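Acetate kinase (Entamoeba histolytica, PDB 4H0O) is a pyrophosphate-dependent kinase of the ASKHA superfamily that probably interconverts acetate and acetyl phosphate with the help of magnesium. Local coordinates at residues B[17-22]-B[92-97]; B[148-153]-B[392-397]; B[165-170]-B[177-182]; B[189-194]-B[384-389]. One frame throughout, in Å; residues are numbered along the deposited sequence.

In the fold
Four contacts illustrate how an ASKHA kinase ties its parts together. Contacts 1 and 2 lie side by side, their centres about 7 Å apart, and share a sheet: His96 sits against strand 148-153, which contact 2 joins to helix 390-402. Contact 4, about 15 Å from contact 2 between centres, touches it through Tyr190 on Val393 and Gln396, and its loop leads directly into that helix. Contact 3 stands apart, about 27 Å between centres from both contacts 2 and 4. Predicted active-site residues lie nearby: between side chains, Ile394 is about 4 Å from Arg97, a predicted substrate ligand, and Phe181 about 9 Å from Asp154, the predicted proton donor/acceptor.

Contact 1 (B[17-22]-B[92-97]); sequences LIFNVG and AFVGHR
Strands 17-21 and 93-97 pair in parallel inside the sheet of the first of the two ribonuclease H-like domains of this ASKHA kinase. Backbone hydrogen bonds come first. Leu17 is held from both ends: its N donates to Phe93 O at 2.8 Å, and its O accepts from Gly95 N, also at 2.8 Å. Phe19 N then reaches Gly95 O over a longer 3.2 Å, although at 174° this bond is almost straight. All three donors approach nearly along the C=O axis of their acceptors. The strands cross at -21°, and by Phe19 and His96 they have drifted apart.

Apolar packing occupies the face bearing Leu17, Phe19, Val94 and His96, which is covered by helices 73-86 and 129-143. Val94 CG1, anti to its backbone N, meets Phe19 CD2 at 3.9 Å. The Phe19 and His96 side chains run alongside each other, pointing the same way, yet their rings are slid apart with little overlap; CD2 of Phe19 lies 3.7 Å from His96 CE1. The imidazole is held by His96 NE2, hydrogen-bonded to Gln149 OE1. On the other face Ile18 packs against helix 390-402.

Further along, Asn20 and Arg97 are predicted to bind magnesium and substrate, respectively. Where the strands separate, a water replaces the next direct bond, accepting from Arg97 N at 2.8 Å and donating to Phe19 O at 3.0 Å.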
loop_
_atom_site.group_PDB
_atom_site.type_symbol
_atom_site.label_atom_id
_atom_site.label_comp_id
_atom_site.label_asym_id
_atom_site.label_seq_id
_atom_site.Cartn_x
_atom_site.Cartn_y
_atom_site.Cartn_z
ATOM N N LEU B 17 -6.993 30.493 -24.858
ATOM C CA LEU B 17 -7.749 29.337 -25.321
ATOM C C LEU B 17 -7.279 28.076 -24.594
ATOM O O LEU B 17 -6.102 27.717 -24.665
ATOM C CB LEU B 17 -7.573 29.171 -26.834
ATOM C CG LEU B 17 -8.184 27.931 -27.492
ATOM C CD1 LEU B 17 -9.689 27.910 -27.302
ATOM C CD2 LEU B 17 -7.833 27.872 -28.973
ATOM N N ILE B 18 -8.187 27.412 -23.882
ATOM C CA ILE B 18 -7.858 26.144 -23.228
ATOM C C ILE B 18 -8.565 24.978 -23.915
ATOM O O ILE B 18 -9.790 24.982 -24.061
ATOM C CB ILE B 18 -8.215 26.148 -21.718
ATOM C CG1 ILE B 18 -7.158 26.905 -20.913
ATOM C CG2 ILE B 18 -8.321 24.729 -21.178
ATOM C CD1 ILE B 18 -7.430 28.369 -20.799
ATOM N N PHE B 19 -7.792 23.984 -24.341
ATOM C CA PHE B 19 -8.367 22.782 -24.934
ATOM C C PHE B 19 -8.501 21.668 -23.902
ATOM O O PHE B 19 -7.547 21.348 -23.191
ATOM C CB PHE B 19 -7.518 22.299 -26.110
ATOM C CG PHE B 19 -7.760 23.052 -27.388
ATOM C CD1 PHE B 19 -9.009 23.033 -27.991
ATOM C CD2 PHE B 19 -6.734 23.760 -27.999
ATOM C CE1 PHE B 19 -9.235 23.721 -29.172
ATOM C CE2 PHE B 19 -6.952 24.444 -29.181
ATOM C CZ PHE B 19 -8.204 24.426 -29.768
ATOM N N ASN B 20 -9.691 21.082 -23.823
ATOM C CA ASN B 20 -9.923 19.938 -22.953
ATOM C C ASN B 20 -10.285 18.712 -23.791
ATOM O O ASN B 20 -11.419 18.580 -24.258
ATOM C CB ASN B 20 -11.033 20.249 -21.949
ATOM C CG ASN B 20 -11.107 19.235 -20.821
ATOM O OD1 ASN B 20 -10.447 18.195 -20.857
ATOM N ND2 ASN B 20 -11.923 19.533 -19.814
ATOM N N VAL B 21 -9.312 17.828 -23.998
ATOM C CA VAL B 21 -9.534 16.625 -24.798
ATOM C C VAL B 21 -10.392 15.622 -24.031
ATOM O O VAL B 21 -10.023 15.179 -22.941
ATOM C CB VAL B 21 -8.207 15.954 -25.211
ATOM C CG1 VAL B 21 -8.479 14.707 -26.026
ATOM C CG2 VAL B 21 -7.350 16.915 -26.015
ATOM N N GLY B 22 -11.543 15.274 -24.599
ATOM C CA GLY B 22 -12.423 14.292 -23.991
ATOM C C GLY B 22 -12.403 12.976 -24.747
ATOM O O GLY B 22 -11.601 12.792 -25.666
ATOM N N ALA B 92 -4.247 35.136 -27.523
ATOM C CA ALA B 92 -2.863 35.443 -27.166
ATOM C C ALA B 92 -2.112 34.222 -26.642
ATOM O O ALA B 92 -0.883 34.150 -26.739
ATOM C CB ALA B 92 -2.818 36.566 -26.141
ATOM N N PHE B 93 -2.849 33.271 -26.070
ATOM C CA PHE B 93 -2.240 32.073 -25.494
ATOM C C PHE B 93 -3.115 30.826 -25.662
ATOM O O PHE B 93 -4.346 30.905 -25.618
ATOM C CB PHE B 93 -1.936 32.292 -24.009
ATOM C CG PHE B 93 -0.968 33.416 -23.740
ATOM C CD1 PHE B 93 0.399 33.218 -23.871
ATOM C CD2 PHE B 93 -1.424 34.665 -23.346
ATOM C CE1 PHE B 93 1.294 34.246 -23.620
ATOM C CE2 PHE B 93 -0.534 35.699 -23.093
ATOM C CZ PHE B 93 0.826 35.488 -23.230
ATOM N N VAL B 94 -2.473 29.677 -25.857
ATOM C CA VAL B 94 -3.188 28.403 -25.908
ATOM C C VAL B 94 -2.635 27.462 -24.843
ATOM O O VAL B 94 -1.424 27.227 -24.776
ATOM C CB VAL B 94 -3.091 27.732 -27.297
ATOM C CG1 VAL B 94 -4.046 26.553 -27.385
ATOM C CG2 VAL B 94 -3.412 28.727 -28.392
ATOM N N GLY B 95 -3.521 26.936 -24.001
ATOM C CA GLY B 95 -3.119 25.991 -22.976
ATOM C C GLY B 95 -3.514 24.574 -23.344
ATOM O O GLY B 95 -4.605 24.345 -23.872
ATOM N N HIS B 96 -2.623 23.625 -23.072
ATOM C CA HIS B 96 -2.887 22.220 -23.361
ATOM C C HIS B 96 -2.603 21.359 -22.134
ATOM O O HIS B 96 -1.866 21.767 -21.237
ATOM C CB HIS B 96 -2.021 21.742 -24.524
ATOM C CG HIS B 96 -2.234 22.500 -25.791
ATOM N ND1 HIS B 96 -3.158 22.123 -26.743
ATOM C CD2 HIS B 96 -1.626 23.611 -26.284
ATOM C CE1 HIS B 96 -3.119 22.967 -27.757
ATOM N NE2 HIS B 96 -2.196 23.878 -27.501
ATOM N N ARG B 97 -3.177 20.163 -22.105
ATOM C CA ARG B 97 -2.998 19.267 -20.970
ATOM C C ARG B 97 -2.421 17.926 -21.419
ATOM O O ARG B 97 -3.001 17.247 -22.268
ATOM C CB ARG B 97 -4.337 19.060 -20.261
ATOM C CG ARG B 97 -4.279 18.165 -19.039
ATOM C CD ARG B 97 -5.616 18.154 -18.311
ATOM N NE ARG B 97 -5.540 17.433 -17.043
ATOM C CZ ARG B 97 -5.860 16.152 -16.890
ATOM N NH1 ARG B 97 -6.285 15.444 -17.928
ATOM N NH2 ARG B 97 -5.758 15.580 -15.697
HETATM O O HOH W 1 -5.177 19.640 -24.025
#

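Contact 2 (B[148-153]-B[392-397]); sequences RQYVAI and LVILQK
Tyr150 carries this contact from strand 148-153 to helix 392-397. From CB the side chain sets out toward the helix, with CG in the crowded position between the backbone N and the carbonyl carbon (chi1 66°). Along one side of the ring, CE2 passes Ile394 CG2 at 4.1 Å, the two side chains crossing obliquely. Tyr150 CZ rests on the backbone of the neighbouring strand, 3.4 Å from Gly95 CA. At the tip, the hydroxyl OH donates to Ile394 O at 2.7 Å. That carbonyl oxygen lies near the ring plane, at its edge, but the hydroxyl stands 48° out of the carbonyl plane and so is not aimed at a lone pair. A buried polar tip is thereby satisfied by the helix backbone itself.

Two residues on, Ala152 CB also points to the helix, touching Lys397 CG at 4.0 Å and, more loosely, Ile394 CG2. The lysine meets it with the aliphatic root of its chain, which bends at chi2 and carries the ammonium elsewhere. The helix lies across the strand at 120° between their directions, a helix-on-sheet layer in which the C-terminal helix of this acetokinase packs on the parallel strands 16-21, 93-98 and 148-153 of the first ribonuclease H-like domain.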
loop_
_atom_site.group_PDB
_atom_site.type_symbol
_atom_site.label_atom_id
_atom_site.label_comp_id
_atom_site.label_asym_id
_atom_site.label_seq_id
_atom_site.Cartn_x
_atom_site.Cartn_y
_atom_site.Cartn_z
ATOM N N ARG B 148 1.823 32.212 -28.500
ATOM C CA ARG B 148 2.504 31.480 -27.438
ATOM C C ARG B 148 1.604 30.361 -26.916
ATOM O O ARG B 148 0.422 30.582 -26.634
ATOM C CB ARG B 148 2.877 32.430 -26.299
ATOM C CG ARG B 148 3.601 33.693 -26.752
ATOM C CD ARG B 148 5.003 33.383 -27.246
ATOM N NE ARG B 148 5.932 33.155 -26.143
ATOM C CZ ARG B 148 6.835 32.180 -26.110
ATOM N NH1 ARG B 148 6.931 31.327 -27.123
ATOM N NH2 ARG B 148 7.640 32.053 -25.063
ATOM N N GLN B 149 2.155 29.156 -26.812
ATOM C CA GLN B 149 1.389 28.013 -26.325
ATOM C C GLN B 149 2.176 27.252 -25.265
ATOM O O GLN B 149 3.412 27.234 -25.288
ATOM C CB GLN B 149 0.987 27.090 -27.486
ATOM C CG GLN B 149 0.285 27.822 -28.630
ATOM C CD GLN B 149 -0.459 26.899 -29.576
ATOM O OE1 GLN B 149 -0.918 25.823 -29.188
ATOM N NE2 GLN B 149 -0.590 27.324 -30.830
ATOM N N TYR B 150 1.455 26.638 -24.330
ATOM C CA TYR B 150 2.083 25.911 -23.232
ATOM C C TYR B 150 1.390 24.583 -22.973
ATOM O O TYR B 150 0.190 24.429 -23.228
ATOM C CB TYR B 150 2.090 26.751 -21.951
ATOM C CG TYR B 150 0.722 27.037 -21.361
ATOM C CD1 TYR B 150 -0.034 28.113 -21.804
ATOM C CD2 TYR B 150 0.204 26.251 -20.340
ATOM C CE1 TYR B 150 -1.273 28.388 -21.260
ATOM C CE2 TYR B 150 -1.035 26.517 -19.791
ATOM C CZ TYR B 150 -1.768 27.586 -20.255
ATOM O OH TYR B 150 -2.998 27.854 -19.708
ATOM N N VAL B 151 2.154 23.623 -22.465
ATOM C CA VAL B 151 1.594 22.331 -22.108
ATOM C C VAL B 151 1.707 22.104 -20.600
ATOM O O VAL B 151 2.798 22.145 -20.028
ATOM C CB VAL B 151 2.256 21.181 -22.911
ATOM C CG1 VAL B 151 3.771 21.232 -22.795
ATOM C CG2 VAL B 151 1.721 19.840 -22.465
ATOM N N ALA B 152 0.563 21.908 -19.953
ATOM C CA ALA B 152 0.540 21.614 -18.525
ATOM C C ALA B 152 0.708 20.109 -18.323
ATOM O O ALA B 152 -0.145 19.330 -18.749
ATOM C CB ALA B 152 -0.756 22.091 -17.914
ATOM N N ILE B 153 1.803 19.701 -17.681
ATOM C CA ILE B 153 2.103 18.278 -17.512
ATOM C C ILE B 153 1.640 17.741 -16.150
ATOM O O ILE B 153 2.050 18.242 -15.101
ATOM C CB ILE B 153 3.607 17.975 -17.718
ATOM C CG1 ILE B 153 3.973 18.027 -19.204
ATOM C CG2 ILE B 153 3.953 16.599 -17.189
ATOM C CD1 ILE B 153 4.312 19.400 -19.709
ATOM N N LEU B 392 -9.660 25.991 -15.057
ATOM C CA LEU B 392 -8.932 26.938 -14.218
ATOM C C LEU B 392 -7.555 26.385 -13.863
ATOM O O LEU B 392 -6.586 27.137 -13.753
ATOM C CB LEU B 392 -9.718 27.250 -12.943
ATOM C CG LEU B 392 -11.119 27.837 -13.126
ATOM C CD1 LEU B 392 -11.760 28.153 -11.782
ATOM C CD2 LEU B 392 -11.071 29.080 -13.996
ATOM N N VAL B 393 -7.478 25.065 -13.698
ATOM C CA VAL B 393 -6.222 24.387 -13.377
ATOM C C VAL B 393 -5.177 24.573 -14.479
ATOM O O VAL B 393 -4.014 24.873 -14.200
ATOM C CB VAL B 393 -6.451 22.884 -13.115
ATOM C CG1 VAL B 393 -5.135 22.137 -13.086
ATOM C CG2 VAL B 393 -7.196 22.681 -11.807
ATOM N N ILE B 394 -5.597 24.397 -15.729
ATOM C CA ILE B 394 -4.707 24.599 -16.871
ATOM C C ILE B 394 -4.426 26.088 -17.068
ATOM O O ILE B 394 -3.307 26.479 -17.414
ATOM C CB ILE B 394 -5.300 24.006 -18.165
ATOM C CG1 ILE B 394 -5.593 22.515 -17.980
ATOM C CG2 ILE B 394 -4.358 24.220 -19.343
ATOM C CD1 ILE B 394 -6.317 21.886 -19.153
ATOM N N LEU B 395 -5.448 26.913 -16.844
ATOM C CA LEU B 395 -5.307 28.361 -16.948
ATOM C C LEU B 395 -4.305 28.886 -15.923
ATOM O O LEU B 395 -3.485 29.753 -16.230
ATOM C CB LEU B 395 -6.661 29.047 -16.756
ATOM C CG LEU B 395 -6.647 30.571 -16.911
ATOM C CD1 LEU B 395 -6.240 30.952 -18.325
ATOM C CD2 LEU B 395 -7.996 31.182 -16.558
ATOM N N GLN B 396 -4.370 28.350 -14.707
ATOM C CA GLN B 396 -3.482 28.775 -13.629
ATOM C C GLN B 396 -2.018 28.491 -13.959
ATOM O O GLN B 396 -1.131 29.283 -13.630
ATOM C CB GLN B 396 -3.871 28.090 -12.317
ATOM C CG GLN B 396 -2.996 28.477 -11.132
ATOM C CD GLN B 396 -3.117 29.947 -10.771
ATOM O OE1 GLN B 396 -4.220 30.491 -10.695
ATOM N NE2 GLN B 396 -1.980 30.597 -10.552
ATOM N N LYS B 397 -1.775 27.360 -14.612
ATOM C CA LYS B 397 -0.431 26.988 -15.035
ATOM C C LYS B 397 0.086 28.016 -16.040
ATOM O O LYS B 397 1.286 28.301 -16.098
ATOM C CB LYS B 397 -0.433 25.584 -15.652
ATOM C CG LYS B 397 0.892 24.833 -15.510
ATOM C CD LYS B 397 1.246 24.646 -14.033
ATOM C CE LYS B 397 2.746 24.502 -13.811
ATOM N NZ LYS B 397 3.524 25.388 -14.719
#

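Contact 3 (B[165-170]-B[177-182])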
loop_
_atom_site.group_PDB
_atom_site.type_symbol
_atom_site.label_atom_id
_atom_site.label_comp_id
_atom_site.label_asym_id
_atom_site.label_seq_id
_atom_site.Cartn_x
_atom_site.Cartn_y
_atom_site.Cartn_z
ATOM N N GLU B 165 11.639 7.672 -2.160
ATOM C CA GLU B 165 10.180 7.649 -2.170
ATOM C C GLU B 165 9.637 7.212 -3.532
ATOM O O GLU B 165 8.480 6.804 -3.644
ATOM C CB GLU B 165 9.628 9.031 -1.810
ATOM C CG GLU B 165 10.466 9.799 -0.792
ATOM C CD GLU B 165 10.203 9.361 0.634
ATOM O OE1 GLU B 165 9.019 9.176 0.990
ATOM O OE2 GLU B 165 11.176 9.202 1.401
ATOM N N ARG B 166 10.475 7.305 -4.563
ATOM C CA ARG B 166 10.087 6.907 -5.917
ATOM C C ARG B 166 10.505 5.475 -6.220
ATOM O O ARG B 166 10.131 4.917 -7.257
ATOM C CB ARG B 166 10.729 7.826 -6.962
ATOM C CG ARG B 166 10.257 9.267 -6.952
ATOM C CD ARG B 166 10.905 10.063 -8.081
ATOM N NE ARG B 166 10.472 9.606 -9.401
ATOM C CZ ARG B 166 11.155 9.799 -10.526
ATOM N NH1 ARG B 166 12.317 10.436 -10.499
ATOM N NH2 ARG B 166 10.677 9.345 -11.676
ATOM N N THR B 167 11.284 4.888 -5.315
ATOM C CA THR B 167 11.933 3.598 -5.566
ATOM C C THR B 167 11.217 2.408 -4.930
ATOM O O THR B 167 10.976 2.387 -3.720
ATOM C CB THR B 167 13.391 3.603 -5.060
ATOM O OG1 THR B 167 14.120 4.653 -5.709
ATOM C CG2 THR B 167 14.067 2.268 -5.343
ATOM N N TYR B 168 10.897 1.410 -5.750
ATOM C CA TYR B 168 10.349 0.158 -5.247
ATOM C C TYR B 168 11.476 -0.814 -4.898
ATOM O O TYR B 168 12.506 -0.858 -5.574
ATOM C CB TYR B 168 9.396 -0.460 -6.271
ATOM C CG TYR B 168 8.130 0.338 -6.467
ATOM C CD1 TYR B 168 7.149 0.365 -5.483
ATOM C CD2 TYR B 168 7.910 1.063 -7.632
ATOM C CE1 TYR B 168 5.989 1.091 -5.649
ATOM C CE2 TYR B 168 6.748 1.795 -7.810
ATOM C CZ TYR B 168 5.791 1.803 -6.813
ATOM O OH TYR B 168 4.631 2.523 -6.973
ATOM N N ALA B 169 11.277 -1.596 -3.842
ATOM C CA ALA B 169 12.315 -2.494 -3.345
ATOM C C ALA B 169 12.557 -3.701 -4.261
ATOM O O ALA B 169 12.429 -4.849 -3.827
ATOM C CB ALA B 169 11.979 -2.957 -1.935
ATOM N N ILE B 170 12.923 -3.426 -5.515
ATOM C CA ILE B 170 13.234 -4.454 -6.509
ATOM C C ILE B 170 14.641 -4.222 -7.085
ATOM O O ILE B 170 15.167 -3.112 -7.005
ATOM C CB ILE B 170 12.190 -4.463 -7.655
ATOM C CG1 ILE B 170 12.074 -3.078 -8.294
ATOM C CG2 ILE B 170 10.834 -4.939 -7.145
ATOM C CD1 ILE B 170 11.235 -3.057 -9.562
ATOM N N GLN B 177 13.420 0.986 -14.281
ATOM C CA GLN B 177 12.400 0.970 -15.324
ATOM C C GLN B 177 11.025 1.290 -14.750
ATOM O O GLN B 177 10.117 1.684 -15.481
ATOM C CB GLN B 177 12.354 -0.397 -16.013
ATOM C CG GLN B 177 13.621 -0.782 -16.765
ATOM C CD GLN B 177 13.603 -2.229 -17.239
ATOM O OE1 GLN B 177 12.658 -2.974 -16.970
ATOM N NE2 GLN B 177 14.652 -2.631 -17.948
ATOM N N TYR B 178 10.878 1.114 -13.440
ATOM C CA TYR B 178 9.572 1.221 -12.799
ATOM C C TYR B 178 9.576 2.164 -11.600
ATOM O O TYR B 178 9.029 1.849 -10.541
ATOM C CB TYR B 178 9.067 -0.167 -12.399
ATOM C CG TYR B 178 8.985 -1.123 -13.566
ATOM C CD1 TYR B 178 8.190 -0.830 -14.667
ATOM C CD2 TYR B 178 9.696 -2.317 -13.570
ATOM C CE1 TYR B 178 8.111 -1.697 -15.742
ATOM C CE2 TYR B 178 9.623 -3.191 -14.643
ATOM C CZ TYR B 178 8.827 -2.874 -15.726
ATOM O OH TYR B 178 8.744 -3.735 -16.798
ATOM N N LEU B 179 10.194 3.326 -11.773
ATOM C CA LEU B 179 10.166 4.350 -10.742
ATOM C C LEU B 179 8.753 4.913 -10.600
ATOM O O LEU B 179 7.960 4.886 -11.548
ATOM C CB LEU B 179 11.163 5.467 -11.059
ATOM C CG LEU B 179 12.641 5.084 -10.960
ATOM C CD1 LEU B 179 13.538 6.270 -11.295
ATOM C CD2 LEU B 179 12.967 4.551 -9.570
ATOM N N LYS B 180 8.434 5.403 -9.407
ATOM C CA LYS B 180 7.143 6.031 -9.168
ATOM C C LYS B 180 7.090 7.386 -9.869
ATOM O O LYS B 180 8.083 8.112 -9.905
ATOM C CB LYS B 180 6.904 6.195 -7.665
ATOM C CG LYS B 180 5.653 6.991 -7.311
ATOM C CD LYS B 180 5.437 7.069 -5.805
ATOM C CE LYS B 180 5.296 5.684 -5.192
ATOM N NZ LYS B 180 4.961 5.764 -3.738
ATOM N N PHE B 181 5.937 7.713 -10.441
ATOM C CA PHE B 181 5.728 9.024 -11.042
ATOM C C PHE B 181 4.744 9.856 -10.218
ATOM O O PHE B 181 5.108 10.893 -9.662
ATOM C CB PHE B 181 5.239 8.894 -12.491
ATOM C CG PHE B 181 6.330 8.562 -13.474
ATOM C CD1 PHE B 181 7.208 9.545 -13.912
ATOM C CD2 PHE B 181 6.471 7.272 -13.969
ATOM C CE1 PHE B 181 8.214 9.246 -14.819
ATOM C CE2 PHE B 181 7.476 6.967 -14.875
ATOM C CZ PHE B 181 8.347 7.955 -15.300
ATOM N N GLY B 182 3.499 9.394 -10.133
ATOM C CA GLY B 182 2.461 10.148 -9.450
ATOM C C GLY B 182 1.685 10.987 -10.445
ATOM O O GLY B 182 2.246 11.454 -11.438
HETATM O O HOH W 2 11.484 1.393 -8.486
#
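Arg166 and Lys180 grip each other twice, with the same arginine serving as acceptor through its backbone and as donor through its side chain. Lys180 N donates to Arg166 O at 2.8 Å, in the carbonyl plane and on a lone pair. In return Arg166 NE donates to Lys180 O at 2.9 Å and 169°, with the oxygen almost exactly in the guanidinium plane; a weak bond from NH2 reaches the same oxygen. A bend at chi3 (66°) turns the arginine chain back to make this possible.

The guanidinium is framed by apolar groups. Leu179 CD1 lies over one face, offset toward the rim, and NH2 comes within 4.0 Å of Phe181 CE1; with Arg166 CZ 5.6 Å from the centre of the Phe181 ring, any cation-pi attraction is weak at most. Lys180 leaves in another direction, its CE passing 3.7 Å from Tyr168 OH as the two side chains cross at about a right angle; NZ makes weak interactions with Asp228 and Thr229. Tyr168 brings the edge of its ring, at CD2, to Tyr178 O at 3.2 Å. A water accepts from Tyr168 N and gives a weak bond to that same carbonyl.

The two segments run nearly antiparallel and are joined by a short connection that carries helix 174-177, beside the dimer interface: Tyr178 OH is hydrogen-bonded to Gln259 of the second subunit. One backbone bond and one side-chain-to-backbone bond tie the segments together, and the guanidinium is probably stabilised by the negative end of the Lys180 carbonyl dipole, so it would be expected to stay protonated.

Contact 4 (B[189-194]-B[384-389]); sequences EYVINS and CVAPND
Helix 185-195 here packs against the loop that leads from strand 382-385, in the sheet of the second ribonuclease H-like domain, into helix 390-402. Along the helix, Tyr190 is the first residue to touch. Its CG is anti to the backbone N (chi1 176°), which sends the ring toward the loop so that its edge faces Pro387 O, with that oxygen near the ring plane and 3.3 Å from CE2. CE2 also passes Asn388 CA obliquely. Val393 and Gln396 of helix 390-402 pack on the same tyrosine, which thus sits between the loop 386-389 and helix 390-402. A water links its hydroxyl weakly to Asp389 N.

Val191 follows, and its two methyls divide the loop between them. CG1, anti to the backbone N, packs on Ala386 CB at 3.7 Å, while CG2 reaches Pro387 O at 4.1 Å and Asn388 CB at 4.2 Å. The amide of Asn388 belongs to the same corner, since ND2 is hydrogen-bonded to Ser187 OG one helical turn earlier. Next along the loop, Asp389 is the N-cap of helix 390-402, its OD2 accepting from Leu392 N; the predicted magnesium ligand Glu390 comes directly after it.

One turn further along the first helix is Ser194. A chi1 of 66° folds its hydroxyl back along the helix, where OG donates to Val191 O at 2.6 Å, in the carbonyl plane and on a lone pair. The same OG accepts from a water at 3.0 Å, and that water's other bond, of 2.7 Å, is donated to Pro387 O.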
loop_
_atom_site.group_PDB
_atom_site.type_symbol
_atom_site.label_atom_id
_atom_site.label_comp_id
_atom_site.label_asym_id
_atom_site.label_seq_id
_atom_site.Cartn_x
_atom_site.Cartn_y
_atom_site.Cartn_z
ATOM N N GLU B 189 -1.139 21.183 -7.438
ATOM C CA GLU B 189 -0.472 22.486 -7.399
ATOM C C GLU B 189 -1.451 23.644 -7.576
ATOM O O GLU B 189 -1.179 24.765 -7.144
ATOM C CB GLU B 189 0.707 22.574 -8.381
ATOM C CG GLU B 189 0.407 22.185 -9.813
ATOM C CD GLU B 189 1.672 22.087 -10.655
ATOM O OE1 GLU B 189 2.533 22.989 -10.543
ATOM O OE2 GLU B 189 1.807 21.107 -11.422
ATOM N N TYR B 190 -2.600 23.369 -8.185
ATOM C CA TYR B 190 -3.653 24.376 -8.262
ATOM C C TYR B 190 -4.269 24.604 -6.886
ATOM O O TYR B 190 -4.473 25.747 -6.469
ATOM C CB TYR B 190 -4.747 23.969 -9.248
ATOM C CG TYR B 190 -5.905 24.947 -9.271
ATOM C CD1 TYR B 190 -5.834 26.114 -10.020
ATOM C CD2 TYR B 190 -7.065 24.706 -8.542
ATOM C CE1 TYR B 190 -6.886 27.014 -10.045
ATOM C CE2 TYR B 190 -8.120 25.604 -8.558
ATOM C CZ TYR B 190 -8.023 26.756 -9.313
ATOM O OH TYR B 190 -9.066 27.650 -9.340
ATOM N N VAL B 191 -4.584 23.511 -6.196
ATOM C CA VAL B 191 -5.182 23.583 -4.866
ATOM C C VAL B 191 -4.231 24.250 -3.874
ATOM O O VAL B 191 -4.629 25.151 -3.135
ATOM C CB VAL B 191 -5.597 22.189 -4.357
ATOM C CG1 VAL B 191 -5.935 22.238 -2.877
ATOM C CG2 VAL B 191 -6.786 21.667 -5.152
ATOM N N ILE B 192 -2.976 23.807 -3.871
ATOM C CA ILE B 192 -1.940 24.417 -3.038
ATOM C C ILE B 192 -1.835 25.923 -3.284
ATOM O O ILE B 192 -1.773 26.717 -2.341
ATOM C CB ILE B 192 -0.565 23.758 -3.276
ATOM C CG1 ILE B 192 -0.563 22.331 -2.733
ATOM C CG2 ILE B 192 0.545 24.560 -2.611
ATOM C CD1 ILE B 192 -1.028 22.241 -1.288
ATOM N N ASN B 193 -1.827 26.316 -4.553
ATOM C CA ASN B 193 -1.712 27.727 -4.897
ATOM C C ASN B 193 -2.916 28.539 -4.426
ATOM O O ASN B 193 -2.775 29.688 -4.009
ATOM C CB ASN B 193 -1.499 27.906 -6.400
ATOM C CG ASN B 193 -1.264 29.355 -6.781
ATOM O OD1 ASN B 193 -0.143 29.860 -6.688
ATOM N ND2 ASN B 193 -2.323 30.034 -7.209
ATOM N N SER B 194 -4.102 27.941 -4.486
ATOM C CA SER B 194 -5.319 28.625 -4.057
ATOM C C SER B 194 -5.364 28.765 -2.536
ATOM O O SER B 194 -6.102 29.595 -2.001
ATOM C CB SER B 194 -6.554 27.876 -4.550
ATOM O OG SER B 194 -6.656 26.607 -3.930
ATOM N N CYS B 384 -10.545 20.999 5.074
ATOM C CA CYS B 384 -11.215 21.873 4.123
ATOM C C CYS B 384 -11.469 21.179 2.794
ATOM O O CYS B 384 -10.833 20.171 2.470
ATOM C CB CYS B 384 -10.402 23.148 3.893
ATOM S SG CYS B 384 -9.032 22.945 2.739
ATOM N N VAL B 385 -12.416 21.720 2.037
ATOM C CA VAL B 385 -12.633 21.310 0.658
ATOM C C VAL B 385 -12.105 22.429 -0.227
ATOM O O VAL B 385 -12.271 23.609 0.096
ATOM C CB VAL B 385 -14.126 21.072 0.356
ATOM C CG1 VAL B 385 -14.584 19.753 0.943
ATOM C CG2 VAL B 385 -14.975 22.218 0.903
ATOM N N ALA B 386 -11.459 22.067 -1.332
ATOM C CA ALA B 386 -10.896 23.063 -2.237
ATOM C C ALA B 386 -11.185 22.713 -3.693
ATOM O O ALA B 386 -10.811 21.638 -4.162
ATOM C CB ALA B 386 -9.400 23.209 -2.004
ATOM N N PRO B 387 -11.864 23.627 -4.407
ATOM C CA PRO B 387 -12.248 23.468 -5.817
ATOM C C PRO B 387 -11.046 23.268 -6.742
ATOM O O PRO B 387 -9.990 23.860 -6.509
ATOM C CB PRO B 387 -12.925 24.801 -6.146
ATOM C CG PRO B 387 -13.418 25.312 -4.835
ATOM C CD PRO B 387 -12.406 24.866 -3.820
ATOM N N ASN B 388 -11.219 22.454 -7.781
ATOM C CA ASN B 388 -10.155 22.196 -8.748
ATOM C C ASN B 388 -10.693 22.038 -10.171
ATOM O O ASN B 388 -10.339 21.085 -10.869
ATOM C CB ASN B 388 -9.358 20.945 -8.358
ATOM C CG ASN B 388 -10.202 19.681 -8.393
ATOM O OD1 ASN B 388 -11.400 19.713 -8.102
ATOM N ND2 ASN B 388 -9.581 18.561 -8.760
ATOM N N ASP B 389 -11.546 22.968 -10.593
ATOM C CA ASP B 389 -12.119 22.939 -11.939
ATOM C C ASP B 389 -11.037 22.788 -13.006
ATOM O O ASP B 389 -10.069 23.555 -13.036
ATOM C CB ASP B 389 -12.954 24.196 -12.203
ATOM C CG ASP B 389 -13.338 24.348 -13.667
ATOM O OD1 ASP B 389 -14.377 23.789 -14.078
ATOM O OD2 ASP B 389 -12.603 25.035 -14.409
HETATM O O HOH W 3 -11.949 25.882 -9.046
HETATM O O HOH W 4 -9.455 25.658 -4.596
#